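Long-range contacts in Poly(Beta-D-mannuronate) lyase (Pseudopedobacter saltans, PDB 7O79), which probably cleaves poly(beta-D-mannuronate), the mannuronate-rich part of alginate, as a polysaccharide lyase of family 6: residues A[35-40]-A[65-70]; A[90-95]-A[121-126]; A[174-179]-A[212-217]; A[182-187]-A[234-239]. All coordinates share one frame; numbering follows the deposited sequence.

Interaction 1 of 4, residues A[35-40]-A[65-70]; sequences KILFNS and SLSFDA
I36 and F38 lie beside L66 and F68 where strands 35-38 and 65-68 run parallel on successive coils of a right-handed parallel beta-helix, the fold of the pectate lyase-like clan. Four backbone hydrogen bonds join the coils: I36 N to S65 O at 2.8 Å, S67 N to I36 O, F38 N to S67 O, and D69 N to F38 O just past the strand end. A CA-H...O contact from L66 CA to I36 O supplements them. Beyond the strands, A70 CB abuts S40 O at 3.3 Å.

The apolar contacts are made on the face carrying I36, F38, L66 and F68. L66 has CG anti to the backbone N (chi1 162°), and its CD1 comes to I36 CG2 at 3.6 Å as the two chains cross. The F38 and F68 rings approach most closely through their CD2 atoms, 4.3 Å apart; F68 stacks instead on F93 of the following coil. Helix 8-17 packs on I36 and F38 through L11 and I15.

The other face bears K35, L37, S65 and S67. L37 CD2 approaches D69 OD2 at 4.0 Å, while D69 OD1 is bonded to N94 ND2. A water gathers four polar atoms: it bonds S65 OG and S67 OG, donates to I36 O, and accepts from K35 NZ at 3.1 Å, which the bend at the last lysine torsion (chi4 21°) turns inward.

Interaction 2 of 4, residues A[90-95]-A[121-126]; sequences VIQFNS and LFRGNN
F93 and F122 form an offset stack, with ring centroids 4.5 Å apart and planes only 8° from parallel. F122 CE1 sits 3.4 Å above the F93 ring plane, displaced to the rim, and F93 CD1 lies likewise over one face of F122; L121 O meets the F93 edge in plane. Paired in parallel on one face of the sheet and with CG anti to the carbonyl carbon in both (chi1 -69° and -71°), the side chains point the same way. Such an aromatic stack, one ring per coil, is a familiar feature of parallel beta-helices.

Backbone hydrogen bonds run from L121 N to I91 O, F93 N to L121 O, and R123 N to F93 O, the last at 2.7 Å. On the other face Q92 lies alongside L121, its CD 4.0 Å from L121 CD2. Its NE2 donates to a lone pair of N94 OD1 at 2.9 Å and packs against R123 CD at 3.8 Å. An alanine at Q92 would probably leave N94 OD1 without this donor and open a gap beside L121 CD2 and R123 CD. In the turns, a water donates to both N94 O and R123 O, and G124 CA approaches S95 O at 3.3 Å, where any side chain on G124 would collide.

F193 meets F122 edge-to-face, while L100 of strand 99-106 and V144 of strand 144-146 pack against F93 and F122 respectively.

Interaction 3 of 4, residues A[174-179]-A[212-217]; sequences IFRIWG and SLKSNR
S215 places OG between its backbone N and carbonyl carbon (chi1 52°), within 3.0 Å of I177 O, to which it donates. W178 and K214 each hold CG anti to the carbonyl carbon (chi1 -70° and -71°), and their side chains run alongside one another in the same direction. K214 is extended beyond CG, and its CD meets the indole at its edge, near the ring plane and 3.8 Å from W178 NE1. A water in the indole plane accepts from NE1 at 3.1 Å; it also lies beside K214 NZ, but too close for that distance to be trusted.

I177 O is gripped twice, since K214 N donates at 2.9 Å from the face of the carbonyl plane opposite to S215 OG. S215 OG is also bonded to N218 ND2, so the hydroxyl links its own turn to I177 O of the preceding coil. Two further backbone bonds, S212 N to F175 O and I177 N to S212 O, complete the parallel pairing of this beta-helix wall. I177 CG1 packs against L213 CD2 at 3.8 Å on one face. On the other, R176 NE lies 3.1 Å above one face of the W178 ring, and R176 NH2 is held by Y118 OH. G179 has backbone angles that call for glycine.

Strands 144-146 and 230-236 flank the pair; F175 packs on I195 and F200 of strand 194-201, and K214 rests against R235 and S236 of strand 230-236.

Interaction 4 of 4, residues A[182-187]-A[234-239]; sequences RSEETG and GRSGNF
R182 O approaches S236 CB at 3.8 Å, and a water that donates to this carbonyl is also bonded to S236 OG. E184 then makes the largest single contribution. Its chain bends at chi2 (-45°), bringing the carboxylate over the turn that follows strand 230-236. OE1 accepts from G237 N at 2.8 Å, with the donor above the carboxylate plane, and OE2 lies 3.0 Å from S236 OG, though the hydroxyl may give its proton elsewhere. A water also lies close to both OE2 and R235 O. An alanine at E184 would probably leave G237 N without its carboxylate acceptor, with the turn tied to the loop mainly through N238.

The backbone of the loop holds N238: its ND2 donates to E185 O at 2.8 Å and more weakly to E184 O at 3.1 Å. T186 crosses this amide with CG2 3.6 Å from N238 ND2, and T186 O comes within 3.8 Å of F239 CE2.

The contact thus fastens the long loop between strands 175-177 and 194-201 over a turn of the beta-helix. N216, just past strand 209-214, bonds both E185 O and N238 N, R182 makes a cation-pi contact with W178 beyond strand 175-177, and S236 pairs through its backbone with L213.

Interactions 1, 2 and 3 follow one another along the chain and along a single parallel wall of the beta-helix, whose strands stack in sequence order from 35-38 to 371-373. Interactions 1 and 2 have centres about 10 Å apart and touch, since strands 65-68 and 89-93 are neighbours; the centre of interaction 3 lies about 15 Å from that of interaction 2, with strand 144-146 intervening. Interaction 4 alternates with interaction 3 in sequence and touches it, their centres about 9 Å apart, with strands 209-214 and 230-236 adjacent. The first three join coil to coil, whereas interaction 4 ties an excursion from the coils back onto the same wall.

Interaction 1 of 4, residues A[35-40]-A[65-70]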
# COMPACT_ATOMS: atom_id res chain seq x y z
N LYS A 35 18.62 13.03 16.28
CA LYS A 35 17.99 11.71 16.33
C LYS A 35 17.07 11.70 17.54
O LYS A 35 17.52 11.61 18.68
CB LYS A 35 19.05 10.61 16.40
CG LYS A 35 18.51 9.20 16.57
CD LYS A 35 19.67 8.24 16.86
CE LYS A 35 19.24 6.77 16.88
NZ LYS A 35 17.94 6.49 16.16
N ILE A 36 15.77 11.81 17.29
CA ILE A 36 14.79 11.90 18.37
C ILE A 36 14.41 10.49 18.79
O ILE A 36 13.73 9.77 18.05
CB ILE A 36 13.57 12.70 17.91
CG1 ILE A 36 13.98 14.12 17.55
CG2 ILE A 36 12.50 12.73 18.99
CD1 ILE A 36 12.87 14.93 16.92
N LEU A 37 14.78 10.12 20.01
CA LEU A 37 14.38 8.85 20.58
C LEU A 37 13.29 9.14 21.61
O LEU A 37 13.56 9.42 22.75
CB LEU A 37 15.53 8.08 21.20
CG LEU A 37 16.73 7.68 20.35
CD1 LEU A 37 17.71 6.90 21.19
CD2 LEU A 37 16.34 6.91 19.09
N PHE A 38 12.05 9.08 21.18
CA PHE A 38 10.90 9.43 22.00
C PHE A 38 10.43 8.24 22.80
O PHE A 38 9.73 7.39 22.32
CB PHE A 38 9.81 9.96 21.07
CG PHE A 38 8.75 10.76 21.72
CD1 PHE A 38 8.89 11.29 22.98
CD2 PHE A 38 7.58 11.02 21.02
CE1 PHE A 38 7.88 12.03 23.54
CE2 PHE A 38 6.58 11.77 21.57
CZ PHE A 38 6.73 12.28 22.84
N ASN A 39 10.82 8.24 24.06
CA ASN A 39 10.53 7.17 24.96
C ASN A 39 10.01 7.60 26.29
O ASN A 39 10.14 6.87 27.23
CB ASN A 39 11.75 6.28 25.18
CG ASN A 39 12.84 6.98 25.96
OD1 ASN A 39 12.90 8.18 26.04
ND2 ASN A 39 13.73 6.20 26.52
N SER A 40 9.23 8.68 26.32
CA SER A 40 8.62 9.21 27.54
C SER A 40 7.62 8.21 28.10
O SER A 40 7.10 7.34 27.40
CB SER A 40 7.93 10.56 27.28
OG SER A 40 8.81 11.53 26.72
N SER A 65 15.94 12.13 12.61
CA SER A 65 15.03 10.99 12.56
C SER A 65 14.23 10.99 13.84
O SER A 65 14.57 11.69 14.80
CB SER A 65 15.80 9.67 12.38
OG SER A 65 16.67 9.48 13.49
N LEU A 66 13.15 10.21 13.85
CA LEU A 66 12.23 10.12 14.98
C LEU A 66 11.83 8.67 15.17
O LEU A 66 11.45 8.00 14.21
CB LEU A 66 10.99 10.98 14.73
CG LEU A 66 9.74 10.73 15.56
CD1 LEU A 66 9.93 11.20 17.00
CD2 LEU A 66 8.55 11.45 14.93
N SER A 67 11.91 8.21 16.42
CA SER A 67 11.54 6.86 16.82
C SER A 67 10.55 6.94 17.98
O SER A 67 10.86 7.54 19.01
CB SER A 67 12.77 6.04 17.24
OG SER A 67 13.64 5.88 16.14
N PHE A 68 9.38 6.32 17.81
CA PHE A 68 8.41 6.17 18.90
C PHE A 68 8.80 4.90 19.65
O PHE A 68 8.61 3.80 19.14
CB PHE A 68 6.99 6.02 18.36
CG PHE A 68 6.44 7.25 17.67
CD1 PHE A 68 6.66 7.46 16.32
CD2 PHE A 68 5.67 8.17 18.36
CE1 PHE A 68 6.13 8.57 15.66
CE2 PHE A 68 5.13 9.27 17.71
CZ PHE A 68 5.37 9.47 16.36
N ASP A 69 9.34 5.03 20.87
CA ASP A 69 9.87 3.87 21.58
C ASP A 69 9.19 3.62 22.92
O ASP A 69 9.77 2.94 23.77
CB ASP A 69 11.38 3.99 21.80
CG ASP A 69 12.16 4.18 20.49
OD1 ASP A 69 11.71 3.68 19.44
OD2 ASP A 69 13.22 4.82 20.53
N ALA A 70 7.99 4.17 23.11
CA ALA A 70 7.14 3.85 24.26
C ALA A 70 5.70 4.16 23.87
O ALA A 70 5.46 4.93 22.92
CB ALA A 70 7.56 4.64 25.51
O HOH W 1 15.32 8.19 15.93

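Interaction 2 of 4, residues A[90-95]-A[121-126]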
# COMPACT_ATOMS: atom_id res chain seq x y z
N VAL A 90 13.21 7.28 8.33
CA VAL A 90 13.15 8.63 8.89
C VAL A 90 12.28 8.64 10.15
O VAL A 90 12.66 9.22 11.18
CB VAL A 90 12.63 9.62 7.84
CG1 VAL A 90 12.40 10.98 8.45
CG2 VAL A 90 13.61 9.71 6.67
N ILE A 91 11.12 8.01 10.09
CA ILE A 91 10.20 7.93 11.21
C ILE A 91 9.95 6.46 11.50
O ILE A 91 9.75 5.67 10.56
CB ILE A 91 8.89 8.67 10.91
CG1 ILE A 91 9.13 10.18 10.89
CG2 ILE A 91 7.84 8.33 11.98
CD1 ILE A 91 8.09 10.95 10.16
N GLN A 92 9.94 6.07 12.77
CA GLN A 92 9.77 4.66 13.10
C GLN A 92 8.85 4.48 14.30
O GLN A 92 9.07 5.08 15.36
CB GLN A 92 11.13 4.00 13.34
CG GLN A 92 11.04 2.48 13.41
CD GLN A 92 12.36 1.79 13.10
OE1 GLN A 92 13.19 2.30 12.33
NE2 GLN A 92 12.57 0.62 13.71
N PHE A 93 7.81 3.65 14.12
CA PHE A 93 6.88 3.29 15.20
C PHE A 93 7.37 1.99 15.80
O PHE A 93 7.12 0.91 15.25
CB PHE A 93 5.45 3.13 14.67
CG PHE A 93 4.79 4.43 14.21
CD1 PHE A 93 5.00 4.92 12.92
CD2 PHE A 93 3.93 5.13 15.05
CE1 PHE A 93 4.39 6.10 12.49
CE2 PHE A 93 3.31 6.32 14.63
CZ PHE A 93 3.53 6.80 13.35
N ASN A 94 8.04 2.06 16.96
CA ASN A 94 8.58 0.88 17.61
C ASN A 94 7.74 0.40 18.79
O ASN A 94 8.17 -0.52 19.50
CB ASN A 94 10.01 1.13 18.10
CG ASN A 94 11.00 1.17 16.96
OD1 ASN A 94 10.99 0.31 16.09
ND2 ASN A 94 11.89 2.17 16.98
N SER A 95 6.58 1.00 19.02
CA SER A 95 5.78 0.71 20.21
C SER A 95 4.32 0.67 19.79
O SER A 95 4.01 0.48 18.61
CB SER A 95 6.07 1.74 21.31
OG SER A 95 5.56 1.32 22.56
N LEU A 121 8.26 3.62 8.97
CA LEU A 121 8.27 2.18 9.19
C LEU A 121 7.47 1.84 10.43
O LEU A 121 7.73 2.38 11.51
CB LEU A 121 9.70 1.64 9.31
CG LEU A 121 9.75 0.14 9.60
CD1 LEU A 121 9.17 -0.67 8.47
CD2 LEU A 121 11.18 -0.33 9.92
N PHE A 122 6.50 0.94 10.28
CA PHE A 122 5.71 0.47 11.41
C PHE A 122 6.28 -0.83 11.95
O PHE A 122 6.49 -1.79 11.20
CB PHE A 122 4.25 0.28 11.02
CG PHE A 122 3.54 1.57 10.79
CD1 PHE A 122 2.89 2.18 11.85
CD2 PHE A 122 3.51 2.16 9.54
CE1 PHE A 122 2.22 3.38 11.66
CE2 PHE A 122 2.82 3.37 9.35
CZ PHE A 122 2.20 3.97 10.41
N ARG A 123 6.50 -0.87 13.26
CA ARG A 123 7.09 -2.02 13.92
C ARG A 123 6.51 -2.16 15.33
O ARG A 123 7.23 -2.26 16.33
CB ARG A 123 8.61 -1.86 13.91
CG ARG A 123 9.37 -3.07 14.27
CD ARG A 123 10.85 -2.75 14.16
NE ARG A 123 11.65 -3.59 15.04
CZ ARG A 123 11.51 -3.63 16.37
NH1 ARG A 123 10.62 -2.85 17.00
NH2 ARG A 123 12.29 -4.43 17.08
N GLY A 124 5.18 -2.17 15.42
CA GLY A 124 4.44 -2.14 16.66
C GLY A 124 2.97 -2.04 16.32
O GLY A 124 2.58 -2.02 15.14
N ASN A 125 2.13 -1.97 17.35
CA ASN A 125 0.70 -2.20 17.14
C ASN A 125 -0.18 -0.98 17.39
O ASN A 125 0.12 -0.11 18.21
CB ASN A 125 0.20 -3.37 17.99
CG ASN A 125 1.07 -4.59 17.83
OD1 ASN A 125 1.06 -5.25 16.78
ND2 ASN A 125 1.81 -4.92 18.87
N ASN A 126 -1.29 -0.94 16.66
CA ASN A 126 -2.33 0.07 16.87
C ASN A 126 -1.80 1.50 16.74
O ASN A 126 -2.26 2.41 17.43
CB ASN A 126 -3.02 -0.14 18.22
CG ASN A 126 -3.48 -1.56 18.41
OD1 ASN A 126 -2.70 -2.44 18.80
ND2 ASN A 126 -4.73 -1.82 18.09
O HOH W 2 7.16 -3.10 19.01

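Interaction 3 of 4, residues A[174-179]-A[212-217]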
# COMPACT_ATOMS: atom_id res chain seq x y z
N ILE A 174 5.08 2.69 -2.64
CA ILE A 174 4.68 3.71 -1.67
C ILE A 174 4.35 3.06 -0.33
O ILE A 174 4.73 3.57 0.74
CB ILE A 174 3.52 4.56 -2.20
CG1 ILE A 174 3.87 5.14 -3.58
CG2 ILE A 174 3.22 5.70 -1.22
CD1 ILE A 174 5.28 5.78 -3.67
N PHE A 175 3.67 1.91 -0.36
CA PHE A 175 3.33 1.10 0.81
C PHE A 175 3.75 -0.34 0.54
O PHE A 175 3.40 -0.89 -0.51
CB PHE A 175 1.82 1.12 1.09
CG PHE A 175 1.30 2.40 1.71
CD1 PHE A 175 0.95 3.48 0.92
CD2 PHE A 175 1.09 2.47 3.09
CE1 PHE A 175 0.43 4.66 1.50
CE2 PHE A 175 0.56 3.64 3.68
CZ PHE A 175 0.22 4.72 2.88
N ARG A 176 4.46 -0.97 1.48
CA ARG A 176 4.71 -2.41 1.44
C ARG A 176 4.33 -2.99 2.80
O ARG A 176 4.94 -2.65 3.82
CB ARG A 176 6.17 -2.72 1.08
CG ARG A 176 6.48 -4.22 1.04
CD ARG A 176 7.94 -4.55 0.63
NE ARG A 176 8.91 -4.14 1.64
CZ ARG A 176 10.19 -3.89 1.39
NH1 ARG A 176 10.68 -4.06 0.16
NH2 ARG A 176 11.00 -3.52 2.37
N ILE A 177 3.31 -3.87 2.82
CA ILE A 177 2.71 -4.36 4.07
C ILE A 177 3.07 -5.82 4.26
O ILE A 177 2.41 -6.73 3.75
CB ILE A 177 1.19 -4.17 4.09
CG1 ILE A 177 0.79 -2.79 3.56
CG2 ILE A 177 0.65 -4.47 5.51
CD1 ILE A 177 1.38 -1.65 4.39
N TRP A 178 4.09 -6.06 5.09
CA TRP A 178 4.39 -7.41 5.54
C TRP A 178 3.53 -7.76 6.75
O TRP A 178 2.85 -6.90 7.33
CB TRP A 178 5.86 -7.54 5.93
CG TRP A 178 6.84 -7.47 4.78
CD1 TRP A 178 6.66 -7.91 3.49
CD2 TRP A 178 8.17 -6.95 4.85
NE1 TRP A 178 7.81 -7.68 2.75
CE2 TRP A 178 8.75 -7.10 3.56
CE3 TRP A 178 8.94 -6.38 5.88
CZ2 TRP A 178 10.06 -6.69 3.28
CZ3 TRP A 178 10.25 -5.97 5.60
CH2 TRP A 178 10.79 -6.13 4.30
N GLY A 179 3.59 -9.03 7.14
CA GLY A 179 2.87 -9.54 8.28
C GLY A 179 2.35 -10.93 7.99
O GLY A 179 2.68 -11.53 6.97
N SER A 212 1.66 -2.43 -2.09
CA SER A 212 2.02 -3.84 -2.18
C SER A 212 1.59 -4.51 -0.89
O SER A 212 2.25 -4.36 0.15
CB SER A 212 3.51 -4.01 -2.46
OG SER A 212 3.86 -5.38 -2.59
N LEU A 213 0.49 -5.26 -0.94
CA LEU A 213 0.05 -6.08 0.18
C LEU A 213 0.75 -7.43 0.12
O LEU A 213 0.65 -8.15 -0.88
CB LEU A 213 -1.47 -6.26 0.17
CG LEU A 213 -2.29 -4.97 0.02
CD1 LEU A 213 -3.78 -5.26 0.11
CD2 LEU A 213 -1.87 -3.97 1.10
N LYS A 214 1.45 -7.78 1.19
CA LYS A 214 2.13 -9.06 1.34
C LYS A 214 1.79 -9.67 2.69
O LYS A 214 2.66 -10.08 3.46
CB LYS A 214 3.64 -8.88 1.20
CG LYS A 214 4.09 -8.55 -0.22
CD LYS A 214 5.62 -8.43 -0.29
CE LYS A 214 6.10 -8.46 -1.75
NZ LYS A 214 7.53 -8.04 -1.88
N SER A 215 0.49 -9.71 3.01
CA SER A 215 -0.03 -10.15 4.30
C SER A 215 -1.55 -10.19 4.17
O SER A 215 -2.10 -9.81 3.13
CB SER A 215 0.37 -9.21 5.45
OG SER A 215 0.05 -7.86 5.13
N ASN A 216 -2.23 -10.62 5.24
CA ASN A 216 -3.69 -10.77 5.25
C ASN A 216 -4.42 -9.64 5.96
O ASN A 216 -3.85 -8.90 6.78
CB ASN A 216 -4.13 -12.09 5.93
CG ASN A 216 -3.55 -13.32 5.29
OD1 ASN A 216 -2.93 -13.25 4.23
ND2 ASN A 216 -3.80 -14.47 5.90
N ARG A 217 -5.71 -9.53 5.63
CA ARG A 217 -6.72 -8.74 6.37
C ARG A 217 -6.42 -7.25 6.40
O ARG A 217 -6.73 -6.56 7.37
CB ARG A 217 -6.93 -9.27 7.79
CG ARG A 217 -7.01 -10.75 7.86
CD ARG A 217 -8.46 -11.16 7.85
NE ARG A 217 -8.61 -12.61 7.76
CZ ARG A 217 -9.75 -13.23 7.46
NH1 ARG A 217 -10.85 -12.52 7.20
NH2 ARG A 217 -9.79 -14.55 7.40
O HOH W 3 9.03 -8.61 0.05

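Interaction 4 of 4, residues A[182-187]-A[234-239]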
# COMPACT_ATOMS: atom_id res chain seq x y z
N ARG A 182 2.24 -13.48 4.69
CA ARG A 182 3.37 -13.34 3.77
C ARG A 182 3.65 -14.67 3.07
O ARG A 182 3.90 -14.71 1.86
CB ARG A 182 4.62 -12.86 4.50
CG ARG A 182 5.67 -12.25 3.59
CD ARG A 182 6.69 -11.45 4.38
NE ARG A 182 7.86 -11.11 3.57
CZ ARG A 182 8.94 -10.50 4.04
NH1 ARG A 182 9.01 -10.16 5.32
NH2 ARG A 182 9.96 -10.23 3.23
N SER A 183 3.60 -15.76 3.84
CA SER A 183 3.83 -17.10 3.31
C SER A 183 2.55 -17.77 2.87
O SER A 183 2.49 -19.00 2.78
CB SER A 183 4.58 -17.96 4.33
OG SER A 183 5.90 -17.47 4.48
N GLU A 184 1.50 -16.97 2.64
CA GLU A 184 0.30 -17.31 1.91
C GLU A 184 -0.59 -18.05 2.90
O GLU A 184 -1.50 -18.79 2.51
CB GLU A 184 0.59 -18.20 0.69
CG GLU A 184 1.49 -17.58 -0.40
CD GLU A 184 1.20 -16.13 -0.83
OE1 GLU A 184 0.08 -15.61 -0.63
OE2 GLU A 184 2.11 -15.54 -1.45
N GLU A 185 -0.31 -17.86 4.19
CA GLU A 185 -1.12 -18.47 5.24
C GLU A 185 -2.59 -18.07 5.09
O GLU A 185 -2.92 -16.94 4.69
CB GLU A 185 -0.61 -18.05 6.61
CG GLU A 185 0.82 -18.48 6.92
CD GLU A 185 1.83 -17.40 6.60
OE1 GLU A 185 1.63 -16.63 5.62
OE2 GLU A 185 2.82 -17.29 7.35
N THR A 186 -3.48 -18.99 5.43
CA THR A 186 -4.92 -18.76 5.31
C THR A 186 -5.63 -18.82 6.66
O THR A 186 -6.85 -18.99 6.70
CB THR A 186 -5.55 -19.76 4.35
OG1 THR A 186 -5.43 -21.09 4.89
CG2 THR A 186 -4.86 -19.71 2.99
N GLY A 187 -4.90 -18.67 7.77
CA GLY A 187 -5.53 -18.58 9.08
C GLY A 187 -6.19 -17.22 9.28
O GLY A 187 -6.13 -16.34 8.42
N GLY A 234 -2.41 -6.62 -4.40
CA GLY A 234 -2.27 -7.72 -3.46
C GLY A 234 -1.25 -8.73 -3.98
O GLY A 234 -1.59 -9.61 -4.77
N ARG A 235 0.01 -8.58 -3.59
CA ARG A 235 1.06 -9.46 -4.11
C ARG A 235 1.07 -10.82 -3.42
O ARG A 235 1.24 -11.86 -4.08
CB ARG A 235 2.43 -8.79 -3.95
CG ARG A 235 3.62 -9.69 -4.30
CD ARG A 235 3.60 -10.17 -5.76
NE ARG A 235 4.74 -11.03 -6.03
CZ ARG A 235 4.80 -12.34 -5.77
NH1 ARG A 235 3.74 -12.98 -5.27
NH2 ARG A 235 5.92 -13.01 -6.04
N SER A 236 0.95 -10.83 -2.10
CA SER A 236 0.93 -12.04 -1.29
C SER A 236 -0.19 -11.92 -0.28
O SER A 236 -0.75 -10.83 -0.07
CB SER A 236 2.28 -12.27 -0.58
OG SER A 236 3.23 -12.73 -1.52
N GLY A 237 -0.53 -13.04 0.35
CA GLY A 237 -1.55 -13.03 1.38
C GLY A 237 -2.96 -13.18 0.85
O GLY A 237 -3.21 -13.34 -0.35
N ASN A 238 -3.90 -13.13 1.80
CA ASN A 238 -5.27 -13.54 1.59
C ASN A 238 -6.22 -12.63 2.37
O ASN A 238 -5.83 -11.96 3.32
CB ASN A 238 -5.49 -15.02 1.97
CG ASN A 238 -4.52 -15.97 1.26
OD1 ASN A 238 -4.64 -16.19 0.06
ND2 ASN A 238 -3.55 -16.52 2.00
N PHE A 239 -7.49 -12.64 1.96
CA PHE A 239 -8.55 -11.87 2.63
C PHE A 239 -8.20 -10.39 2.77
O PHE A 239 -8.29 -9.79 3.85
CB PHE A 239 -8.89 -12.49 4.00
CG PHE A 239 -8.91 -13.99 3.98
CD1 PHE A 239 -9.99 -14.67 3.44
CD2 PHE A 239 -7.88 -14.73 4.53
CE1 PHE A 239 -10.02 -16.06 3.42
CE2 PHE A 239 -7.90 -16.10 4.51
CZ PHE A 239 -8.97 -16.77 3.96
O HOH W 4 5.43 -12.55 0.38
O HOH W 5 0.93 -14.55 -3.75
O HOH W 6 -1.59 -14.80 -2.23
O HOH W 7 -2.84 -17.32 -1.19